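Trehalose-6-phosphate phosphatase (Cryptococcus neoformans, PDB 5DX9) belongs to the haloacid dehalogenase (HAD) superfamily, with an alpha/beta core built on a largely parallel sheet and a bound magnesium ion. Local coordinates at residues T8-D13 with G269-T274; D13-A18 with P58-Y63; L23-D28 with E296-L301. All blocks are in the same frame, centred on the assembly; numbering follows the deposited sequence.

Contact 1: residues T8-D13 with G269-T274; sequences TAQFTD and GVFATT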
loop_
_atom_site.group_PDB
_atom_site.type_symbol
_atom_site.label_atom_id
_atom_site.label_comp_id
_atom_site.label_asym_id
_atom_site.label_seq_id
_atom_site.Cartn_x
_atom_site.Cartn_y
_atom_site.Cartn_z
ATOM N N THR A 8 6.106 18.447 -9.301
ATOM C CA THR A 8 4.949 18.942 -8.560
ATOM C C THR A 8 4.161 19.967 -9.373
ATOM O O THR A 8 2.944 20.088 -9.221
ATOM C CB THR A 8 5.368 19.566 -7.210
ATOM O OG1 THR A 8 6.459 20.473 -7.414
ATOM C CG2 THR A 8 5.801 18.482 -6.232
ATOM N N ALA A 9 4.859 20.690 -10.243
ATOM C CA ALA A 9 4.219 21.663 -11.120
ATOM C C ALA A 9 3.262 20.967 -12.081
ATOM O O ALA A 9 2.083 21.314 -12.153
ATOM C CB ALA A 9 5.262 22.457 -11.889
ATOM N N GLN A 10 3.772 19.981 -12.811
ATOM C CA GLN A 10 2.942 19.214 -13.731
ATOM C C GLN A 10 1.838 18.440 -13.012
ATOM O O GLN A 10 0.735 18.287 -13.541
ATOM C CB GLN A 10 3.791 18.241 -14.540
ATOM C CG GLN A 10 2.966 17.312 -15.400
ATOM C CD GLN A 10 3.775 16.149 -15.938
ATOM O OE1 GLN A 10 5.007 16.204 -15.989
ATOM N NE2 GLN A 10 3.085 15.086 -16.337
ATOM N N PHE A 11 2.138 17.938 -11.817
ATOM C CA PHE A 11 1.136 17.209 -11.046
ATOM C C PHE A 11 0.042 18.145 -10.548
ATOM O O PHE A 11 -1.136 17.792 -10.552
ATOM C CB PHE A 11 1.773 16.481 -9.860
ATOM C CG PHE A 11 0.773 15.806 -8.973
ATOM C CD1 PHE A 11 0.082 14.693 -9.418
ATOM C CD2 PHE A 11 0.511 16.290 -7.705
ATOM C CE1 PHE A 11 -0.850 14.070 -8.612
ATOM C CE2 PHE A 11 -0.419 15.670 -6.891
ATOM C CZ PHE A 11 -1.101 14.560 -7.346
ATOM N N THR A 12 0.440 19.336 -10.114
ATOM C CA THR A 12 -0.508 20.330 -9.621
ATOM C C THR A 12 -1.560 20.668 -10.673
ATOM O O THR A 12 -2.758 20.688 -10.388
ATOM C CB THR A 12 0.206 21.625 -9.193
ATOM O OG1 THR A 12 1.061 21.358 -8.074
ATOM C CG2 THR A 12 -0.808 22.686 -8.804
ATOM N N ASP A 13 -1.108 20.924 -11.893
ATOM C CA ASP A 13 -2.008 21.309 -12.970
ATOM C C ASP A 13 -2.932 20.160 -13.364
ATOM O O ASP A 13 -4.110 20.370 -13.659
ATOM C CB ASP A 13 -1.206 21.801 -14.175
ATOM C CG ASP A 13 -0.604 23.181 -13.948
ATOM O OD1 ASP A 13 -1.304 24.052 -13.386
ATOM O OD2 ASP A 13 0.569 23.395 -14.325
ATOM N N GLY A 269 -1.690 10.308 -16.858
ATOM C CA GLY A 269 -2.436 10.678 -15.670
ATOM C C GLY A 269 -2.025 9.937 -14.405
ATOM O O GLY A 269 -2.543 10.218 -13.324
ATOM N N VAL A 270 -1.095 8.994 -14.534
ATOM C CA VAL A 270 -0.666 8.189 -13.388
ATOM C C VAL A 270 0.644 8.716 -12.811
ATOM O O VAL A 270 1.664 8.774 -13.503
ATOM C CB VAL A 270 -0.484 6.699 -13.763
ATOM C CG1 VAL A 270 0.010 5.896 -12.558
ATOM C CG2 VAL A 270 -1.780 6.119 -14.302
ATOM N N PHE A 271 0.606 9.105 -11.543
ATOM C CA PHE A 271 1.797 9.599 -10.865
ATOM C C PHE A 271 2.258 8.632 -9.775
ATOM O O PHE A 271 1.998 8.841 -8.588
ATOM C CB PHE A 271 1.537 10.986 -10.282
ATOM C CG PHE A 271 1.360 12.053 -11.328
ATOM C CD1 PHE A 271 2.407 12.900 -11.653
ATOM C CD2 PHE A 271 0.156 12.195 -11.998
ATOM C CE1 PHE A 271 2.251 13.880 -12.619
ATOM C CE2 PHE A 271 -0.005 13.172 -12.968
ATOM C CZ PHE A 271 1.046 14.013 -13.278
ATOM N N ALA A 272 2.946 7.572 -10.190
ATOM C CA ALA A 272 3.469 6.583 -9.255
ATOM C C ALA A 272 4.781 7.069 -8.659
ATOM O O ALA A 272 5.772 7.247 -9.369
ATOM C CB ALA A 272 3.656 5.241 -9.944
ATOM N N THR A 273 4.779 7.275 -7.347
ATOM C CA THR A 273 5.906 7.895 -6.672
ATOM C C THR A 273 6.469 7.011 -5.563
ATOM O O THR A 273 5.769 6.655 -4.613
ATOM C CB THR A 273 5.504 9.262 -6.076
ATOM O OG1 THR A 273 4.918 10.075 -7.102
ATOM C CG2 THR A 273 6.713 9.973 -5.509
ATOM N N THR A 274 7.740 6.650 -5.692
ATOM C CA THR A 274 8.425 5.950 -4.620
ATOM C C THR A 274 9.079 6.960 -3.694
ATOM O O THR A 274 9.416 8.065 -4.113
ATOM C CB THR A 274 9.496 4.976 -5.151
ATOM O OG1 THR A 274 9.962 4.149 -4.074
ATOM C CG2 THR A 274 10.676 5.738 -5.755
#

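Contact 2: residues D13-A18 with P58-Y63; sequences DAYKKA and PKNVVY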
loop_
_atom_site.group_PDB
_atom_site.type_symbol
_atom_site.label_atom_id
_atom_site.label_comp_id
_atom_site.label_asym_id
_atom_site.label_seq_id
_atom_site.Cartn_x
_atom_site.Cartn_y
_atom_site.Cartn_z
ATOM N N ASP A 13 -1.108 20.924 -11.893
ATOM C CA ASP A 13 -2.008 21.309 -12.970
ATOM C C ASP A 13 -2.932 20.160 -13.364
ATOM O O ASP A 13 -4.110 20.370 -13.659
ATOM C CB ASP A 13 -1.206 21.801 -14.175
ATOM C CG ASP A 13 -0.604 23.181 -13.948
ATOM O OD1 ASP A 13 -1.304 24.052 -13.386
ATOM O OD2 ASP A 13 0.569 23.395 -14.325
ATOM N N ALA A 14 -2.398 18.941 -13.358
ATOM C CA ALA A 14 -3.208 17.769 -13.663
ATOM C C ALA A 14 -4.266 17.567 -12.584
ATOM O O ALA A 14 -5.407 17.210 -12.879
ATOM C CB ALA A 14 -2.336 16.538 -13.795
ATOM N N TYR A 15 -3.880 17.810 -11.336
ATOM C CA TYR A 15 -4.793 17.670 -10.207
ATOM C C TYR A 15 -5.971 18.630 -10.331
ATOM O O TYR A 15 -7.109 18.278 -10.021
ATOM C CB TYR A 15 -4.050 17.914 -8.891
ATOM C CG TYR A 15 -4.896 17.752 -7.646
ATOM C CD1 TYR A 15 -4.856 16.579 -6.902
ATOM C CD2 TYR A 15 -5.728 18.776 -7.204
ATOM C CE1 TYR A 15 -5.622 16.430 -5.758
ATOM C CE2 TYR A 15 -6.498 18.636 -6.063
ATOM C CZ TYR A 15 -6.440 17.461 -5.345
ATOM O OH TYR A 15 -7.203 17.314 -4.209
ATOM N N LYS A 16 -5.688 19.844 -10.788
ATOM C CA LYS A 16 -6.712 20.869 -10.943
ATOM C C LYS A 16 -7.675 20.551 -12.087
ATOM O O LYS A 16 -8.865 20.849 -12.002
ATOM C CB LYS A 16 -6.057 22.236 -11.167
ATOM C CG LYS A 16 -5.343 22.787 -9.937
ATOM C CD LYS A 16 -4.164 23.670 -10.321
ATOM C CE LYS A 16 -4.603 24.856 -11.165
ATOM N NZ LYS A 16 -3.435 25.635 -11.668
ATOM N N LYS A 17 -7.157 19.938 -13.148
ATOM C CA LYS A 17 -7.958 19.626 -14.331
ATOM C C LYS A 17 -8.817 18.370 -14.183
ATOM O O LYS A 17 -9.764 18.166 -14.944
ATOM C CB LYS A 17 -7.055 19.454 -15.554
ATOM C CG LYS A 17 -6.529 20.744 -16.163
ATOM C CD LYS A 17 -5.708 20.438 -17.410
ATOM C CE LYS A 17 -5.131 21.695 -18.043
ATOM N NZ LYS A 17 -4.177 21.362 -19.140
ATOM N N ALA A 18 -8.481 17.527 -13.210
ATOM C CA ALA A 18 -9.091 16.205 -13.093
ATOM C C ALA A 18 -10.536 16.242 -12.596
ATOM O O ALA A 18 -10.901 17.070 -11.759
ATOM C CB ALA A 18 -8.249 15.325 -12.175
ATOM N N PRO A 58 -15.063 15.868 -2.768
ATOM C CA PRO A 58 -15.858 14.793 -3.373
ATOM C C PRO A 58 -15.230 14.257 -4.658
ATOM O O PRO A 58 -15.561 13.157 -5.093
ATOM C CB PRO A 58 -17.202 15.471 -3.665
ATOM C CG PRO A 58 -17.247 16.645 -2.738
ATOM C CD PRO A 58 -15.832 17.116 -2.634
ATOM N N LYS A 59 -14.336 15.039 -5.256
ATOM C CA LYS A 59 -13.655 14.633 -6.481
ATOM C C LYS A 59 -12.612 13.552 -6.199
ATOM O O LYS A 59 -12.194 12.823 -7.100
ATOM C CB LYS A 59 -13.000 15.844 -7.151
ATOM C CG LYS A 59 -13.975 16.742 -7.902
ATOM C CD LYS A 59 -13.364 18.098 -8.232
ATOM C CE LYS A 59 -13.846 19.175 -7.263
ATOM N NZ LYS A 59 -13.314 20.529 -7.610
ATOM N N ASN A 60 -12.209 13.449 -4.937
ATOM C CA ASN A 60 -11.159 12.518 -4.537
ATOM C C ASN A 60 -11.674 11.202 -3.960
ATOM O O ASN A 60 -12.658 11.172 -3.220
ATOM C CB ASN A 60 -10.237 13.181 -3.513
ATOM C CG ASN A 60 -9.396 14.284 -4.117
ATOM O OD1 ASN A 60 -9.115 14.279 -5.314
ATOM N ND2 ASN A 60 -8.985 15.236 -3.289
ATOM N N VAL A 61 -11.000 10.114 -4.317
ATOM C CA VAL A 61 -11.165 8.840 -3.621
ATOM C C VAL A 61 -9.847 8.499 -2.945
ATOM O O VAL A 61 -8.874 8.144 -3.611
ATOM C CB VAL A 61 -11.579 7.707 -4.564
ATOM C CG1 VAL A 61 -11.387 6.357 -3.884
ATOM C CG2 VAL A 61 -13.021 7.893 -5.002
ATOM N N VAL A 62 -9.816 8.621 -1.624
ATOM C CA VAL A 62 -8.566 8.542 -0.879
ATOM C C VAL A 62 -8.464 7.266 -0.046
ATOM O O VAL A 62 -9.371 6.929 0.715
ATOM C CB VAL A 62 -8.404 9.757 0.045
ATOM C CG1 VAL A 62 -6.985 9.831 0.583
ATOM C CG2 VAL A 62 -8.766 11.034 -0.702
ATOM N N TYR A 63 -7.344 6.567 -0.197
ATOM C CA TYR A 63 -7.098 5.328 0.526
ATOM C C TYR A 63 -5.708 5.319 1.137
ATOM O O TYR A 63 -4.771 5.893 0.582
ATOM C CB TYR A 63 -7.240 4.117 -0.399
ATOM C CG TYR A 63 -8.630 3.532 -0.500
ATOM C CD1 TYR A 63 -8.950 2.344 0.144
ATOM C CD2 TYR A 63 -9.616 4.156 -1.250
ATOM C CE1 TYR A 63 -10.214 1.798 0.048
ATOM C CE2 TYR A 63 -10.884 3.618 -1.351
ATOM C CZ TYR A 63 -11.180 2.438 -0.700
ATOM O OH TYR A 63 -12.442 1.893 -0.796
#

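Contact 3: residues L23-D28 with E296-L301; sequences LLFNYD and EAFESL. Unlike the reference sequence in segment 23-28: Asn26 (reference Asp). With MG (magnesium ion), chain C; G6P (6-O-phosphono-alpha-D-glucopyranose), chain B; GLC (alpha-D-glucopyranose), chain D.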
loop_
_atom_site.group_PDB
_atom_site.type_symbol
_atom_site.label_atom_id
_atom_site.label_comp_id
_atom_site.label_asym_id
_atom_site.label_seq_id
_atom_site.Cartn_x
_atom_site.Cartn_y
_atom_site.Cartn_z
ATOM N N LEU A 23 -6.391 8.808 -5.044
ATOM C CA LEU A 23 -5.207 9.177 -4.278
ATOM C C LEU A 23 -4.832 8.083 -3.279
ATOM O O LEU A 23 -5.544 7.844 -2.303
ATOM C CB LEU A 23 -5.430 10.505 -3.551
ATOM C CG LEU A 23 -5.851 11.691 -4.423
ATOM C CD1 LEU A 23 -5.992 12.965 -3.582
ATOM C CD2 LEU A 23 -4.868 11.890 -5.570
ATOM N N LEU A 24 -3.700 7.433 -3.525
ATOM C CA LEU A 24 -3.305 6.265 -2.747
ATOM C C LEU A 24 -2.004 6.497 -1.990
ATOM O O LEU A 24 -0.961 6.747 -2.594
ATOM C CB LEU A 24 -3.175 5.054 -3.667
ATOM C CG LEU A 24 -4.409 4.825 -4.544
ATOM C CD1 LEU A 24 -4.158 3.737 -5.579
ATOM C CD2 LEU A 24 -5.625 4.499 -3.685
ATOM N N PHE A 25 -2.075 6.410 -0.665
ATOM C CA PHE A 25 -0.916 6.654 0.187
ATOM C C PHE A 25 -0.538 5.456 1.049
ATOM O O PHE A 25 -1.357 4.953 1.822
ATOM C CB PHE A 25 -1.168 7.846 1.112
ATOM C CG PHE A 25 -1.424 9.136 0.392
ATOM C CD1 PHE A 25 -0.380 9.994 0.087
ATOM C CD2 PHE A 25 -2.712 9.500 0.035
ATOM C CE1 PHE A 25 -0.613 11.185 -0.564
ATOM C CE2 PHE A 25 -2.952 10.689 -0.617
ATOM C CZ PHE A 25 -1.904 11.533 -0.919
ATOM N N ASN A 26 0.709 5.012 0.926
ATOM C CA ASN A 26 1.299 4.128 1.925
ATOM C C ASN A 26 1.443 4.931 3.207
ATOM O O ASN A 26 1.368 6.161 3.173
ATOM C CB ASN A 26 2.650 3.582 1.455
ATOM C CG ASN A 26 3.296 2.654 2.472
ATOM O OD1 ASN A 26 4.322 2.979 3.061
ATOM N ND2 ASN A 26 2.699 1.494 2.672
ATOM N N TYR A 27 1.631 4.266 4.342
ATOM C CA TYR A 27 1.772 5.024 5.579
ATOM C C TYR A 27 3.209 5.140 6.060
ATOM O O TYR A 27 3.824 6.192 5.925
ATOM C CB TYR A 27 0.927 4.438 6.707
ATOM C CG TYR A 27 0.989 5.337 7.920
ATOM C CD1 TYR A 27 0.477 6.628 7.865
ATOM C CD2 TYR A 27 1.591 4.920 9.102
ATOM C CE1 TYR A 27 0.540 7.470 8.952
ATOM C CE2 TYR A 27 1.656 5.758 10.204
ATOM C CZ TYR A 27 1.127 7.035 10.119
ATOM O OH TYR A 27 1.182 7.892 11.190
ATOM N N ASP A 28 3.732 4.068 6.646
ATOM C CA ASP A 28 5.072 4.108 7.219
ATOM C C ASP A 28 6.106 4.416 6.146
ATOM O O ASP A 28 6.088 3.818 5.072
ATOM C CB ASP A 28 5.402 2.786 7.917
ATOM C CG ASP A 28 4.445 2.475 9.047
ATOM O OD1 ASP A 28 4.442 3.232 10.040
ATOM O OD2 ASP A 28 3.698 1.478 8.942
ATOM N N GLU A 296 4.288 17.703 2.047
ATOM C CA GLU A 296 4.451 19.092 1.627
ATOM C C GLU A 296 4.023 19.302 0.177
ATOM O O GLU A 296 3.533 20.369 -0.182
ATOM C CB GLU A 296 5.902 19.542 1.816
ATOM C CG GLU A 296 6.341 19.610 3.272
ATOM C CD GLU A 296 7.710 20.239 3.441
ATOM O OE1 GLU A 296 8.518 20.170 2.488
ATOM O OE2 GLU A 296 7.975 20.810 4.522
ATOM N N ALA A 297 4.212 18.282 -0.652
ATOM C CA ALA A 297 3.762 18.344 -2.039
ATOM C C ALA A 297 2.265 18.618 -2.104
ATOM O O ALA A 297 1.798 19.414 -2.921
ATOM C CB ALA A 297 4.094 17.055 -2.764
ATOM N N PHE A 298 1.514 17.955 -1.234
ATOM C CA PHE A 298 0.073 18.122 -1.220
ATOM C C PHE A 298 -0.338 19.341 -0.410
ATOM O O PHE A 298 -1.407 19.898 -0.632
ATOM C CB PHE A 298 -0.604 16.861 -0.687
ATOM C CG PHE A 298 -0.713 15.766 -1.705
ATOM C CD1 PHE A 298 -1.777 15.730 -2.591
ATOM C CD2 PHE A 298 0.252 14.778 -1.787
ATOM C CE1 PHE A 298 -1.879 14.729 -3.533
ATOM C CE2 PHE A 298 0.154 13.771 -2.725
ATOM C CZ PHE A 298 -0.913 13.745 -3.597
ATOM N N GLU A 299 0.513 19.762 0.520
ATOM C CA GLU A 299 0.262 20.991 1.263
ATOM C C GLU A 299 0.375 22.205 0.346
ATOM O O GLU A 299 -0.475 23.094 0.371
ATOM C CB GLU A 299 1.234 21.129 2.436
ATOM C CG GLU A 299 0.950 20.195 3.603
ATOM C CD GLU A 299 1.887 20.427 4.767
ATOM O OE1 GLU A 299 3.117 20.365 4.562
ATOM O OE2 GLU A 299 1.399 20.679 5.886
ATOM N N SER A 300 1.435 22.242 -0.455
ATOM C CA SER A 300 1.619 23.323 -1.415
ATOM C C SER A 300 0.498 23.286 -2.437
ATOM O O SER A 300 -0.048 24.322 -2.815
ATOM C CB SER A 300 2.977 23.216 -2.107
ATOM O OG SER A 300 4.031 23.296 -1.165
ATOM N N LEU A 301 0.154 22.077 -2.870
ATOM C CA LEU A 301 -0.928 21.872 -3.820
ATOM C C LEU A 301 -2.251 22.378 -3.256
ATOM O O LEU A 301 -2.989 23.100 -3.928
ATOM C CB LEU A 301 -1.039 20.390 -4.187
ATOM C CG LEU A 301 -2.195 19.977 -5.099
ATOM C CD1 LEU A 301 -2.238 20.872 -6.320
ATOM C CD2 LEU A 301 -2.066 18.519 -5.519
HETATM MG MG MG C . 5.813 1.867 3.999
HETATM C C1 G6P B . 5.576 -1.174 10.176
HETATM C C2 G6P B . 4.612 -2.105 10.899
HETATM C C3 G6P B . 4.746 -3.535 10.416
HETATM C C4 G6P B . 4.477 -3.611 8.927
HETATM C C5 G6P B . 5.162 -2.517 8.086
HETATM C C6 G6P B . 4.297 -2.100 6.881
HETATM O O1 G6P B . 6.940 -1.411 10.533
HETATM O O2 G6P B . 4.854 -2.028 12.303
HETATM O O3 G6P B . 3.772 -4.370 11.057
HETATM O O4 G6P B . 4.908 -4.925 8.545
HETATM O O5 G6P B . 5.415 -1.275 8.761
HETATM O O6 G6P B . 3.849 -0.727 7.003
HETATM P P G6P B . 3.484 0.168 5.691
HETATM O O1P G6P B . 2.354 1.276 5.981
HETATM O O2P G6P B . 4.706 0.876 5.248
HETATM O O3P G6P B . 2.993 -0.858 4.553
HETATM C C1 GLC D . 7.810 -0.405 9.995
HETATM C C2 GLC D . 9.271 -0.806 10.200
HETATM C C3 GLC D . 9.665 -0.706 11.667
HETATM C C4 GLC D . 9.316 0.659 12.246
HETATM C C5 GLC D . 7.854 1.002 11.975
HETATM C C6 GLC D . 7.519 2.439 12.371
HETATM O O2 GLC D . 9.470 -2.146 9.709
HETATM O O3 GLC D . 11.073 -0.928 11.799
HETATM O O4 GLC D . 9.597 0.635 13.654
HETATM O O5 GLC D . 7.547 0.866 10.590
HETATM O O6 GLC D . 8.464 3.345 11.787
HETATM O O HOH W 1 7.684 1.402 4.817
HETATM O O HOH W 2 5.418 0.374 2.647
#

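Contact 1: residues T8-D13 with G269-T274
Gln10 and Phe11 are the residues through which helix 8-13 meets strand 270-274, and both close on one ring, that of Phe271. Gln10 stands at the margin. Its extended chain carries the amide toward the far end of the Phe271 ring, a fitting place for a polar side chain that is still partly exposed. Phe11, one residue on, is buried and does most of the work. With CG swung opposite the backbone N (chi1 175°), its ring turns an edge to the face of Phe271: CD1 of Phe11 sits over the middle of that face, 3.5 Å from Phe271 CG. The two rings form a T-shaped pair, with planes at 70° and centroids 4.9 Å apart. Phe11 CB adds an off-centre CH-pi contact, 4.3 Å from the centroid of the Phe271 ring. Beyond the pair, Phe11 also meets Phe208 of the adjacent strand, and the Phe271 ring lies nearly parallel to that of Trp286. Thr12 faces the other way and packs on Leu301 and Glu304 of helix 291-306. Between the two segments there is no hydrogen bond or salt bridge, so the contact rests on dispersion and on the weak attraction of ring hydrogens for a pi face.

Contact 2: residues D13-A18 with P58-Y63
Asn60 ND2 makes two hydrogen bonds: it donates to Tyr15 OH across the contact and to the backbone O of Leu54. The bond from Asn60 ND2 to Tyr15 OH is 2.9 Å long and nearly straight, 174° at the hydrogen, with the phenol oxygen almost in the amide plane. The other end of the amide, Asn60 OD1, accepts from Arg21 NE, which fixes which way round the group lies. Asparagine suits this buried spot because one flat group both donates and accepts. Tyr15 reaches it from helix 13-17 with CG opposite the backbone N (chi1 -178°), a torsion that carries the phenol across to Asn60. Its ring packs on Leu206 of the sheet and on Leu301 and Ile305 of helix 291-306, and takes a cation-pi contact from Arg21. Ala18, the first residue past the helix, is small enough to sit buried against Leu206, and its O lies 4.4 Å from Lys59 CD, a loose contact at the border. Within the helix, the exposed Lys16 and Asp13 form a salt bridge, NZ to OD1 3.2 Å. Strand 60-65 is one of the parallel strands of the Rossmann-like HAD core; here the N-terminal helix 8-17 packs against that sheet, and Tyr15 to Asn60 is a polar link between them.

Contact 3: residues L23-D28 with E296-L301
The strand that brings Phe25 against Phe298 runs straight into the metal-binding loop that carries the DxD signature of the HAD superfamily, here Asn26-Tyr27-Asp28, with asparagine where the reference sequence has aspartate. Phe25 reaches out from the strand and Phe298 reaches back from helix 296-301. The edge of Phe25 points at the face of Phe298, with CE1 of Phe25 3.5 Å from CE2 of Phe298. The pair is an offset edge-to-face stack, planes at 68° and centroids 5.1 Å apart, the contact falling toward the rim of the Phe298 ring. Leu23, two residues earlier and so on the same side of the strand, adds a looser apolar touch, CD1 to Phe298 CE1. Large apolar side chains suit this layer, where a helix covers the central sheet of the Rossmann-like core. Past Phe25 the chain turns polar. Asn26, its CG trans to the backbone N (chi1 -180°), binds the magnesium ion through OD1 at 2.1 Å; Thr30 OG1 and Ile65 O hydrogen-bond its OD1 and ND2, respectively, and so position the amide. Asp28 binds the ion through its backbone O at 2.2 Å; Asp212, two waters and O2P of 6-O-phosphono-alpha-D-glucopyranose complete six ligands. The phosphate accepts hydrogen bonds from Asn26 ND2 (3.0 Å to O3P) and Asp28 N (3.2 Å to O1P). OD2 of Asp28 lies 2.9 Å from O6, the oxygen linking sugar and phosphate, while Arg68 forms a salt bridge to this same carboxylate oxygen.

Helix 8-17 opens the fold and supplies two contacts in succession, 1 and 2, which share Asp13. Contact 2 closes the shorter loop, joining the helix to strand 60-65 after strand 21-25 and helix 45-56; it is nested within the long loop that contact 1 closes on strand 270-275. Contact 3 starts on strand 21-25, inside both loops, and ends on helix 291-306, beyond both, so it crosses each of them. All three reach the same central sheet. Helices 8-17 and 291-306 pack together, Phe11, Thr12 and Tyr15 touching Leu301, while strands 21-25 and 60-65 are hydrogen-bonded neighbours in the sheet. The N- and C-terminal parts of the chain are thereby joined over the sheet.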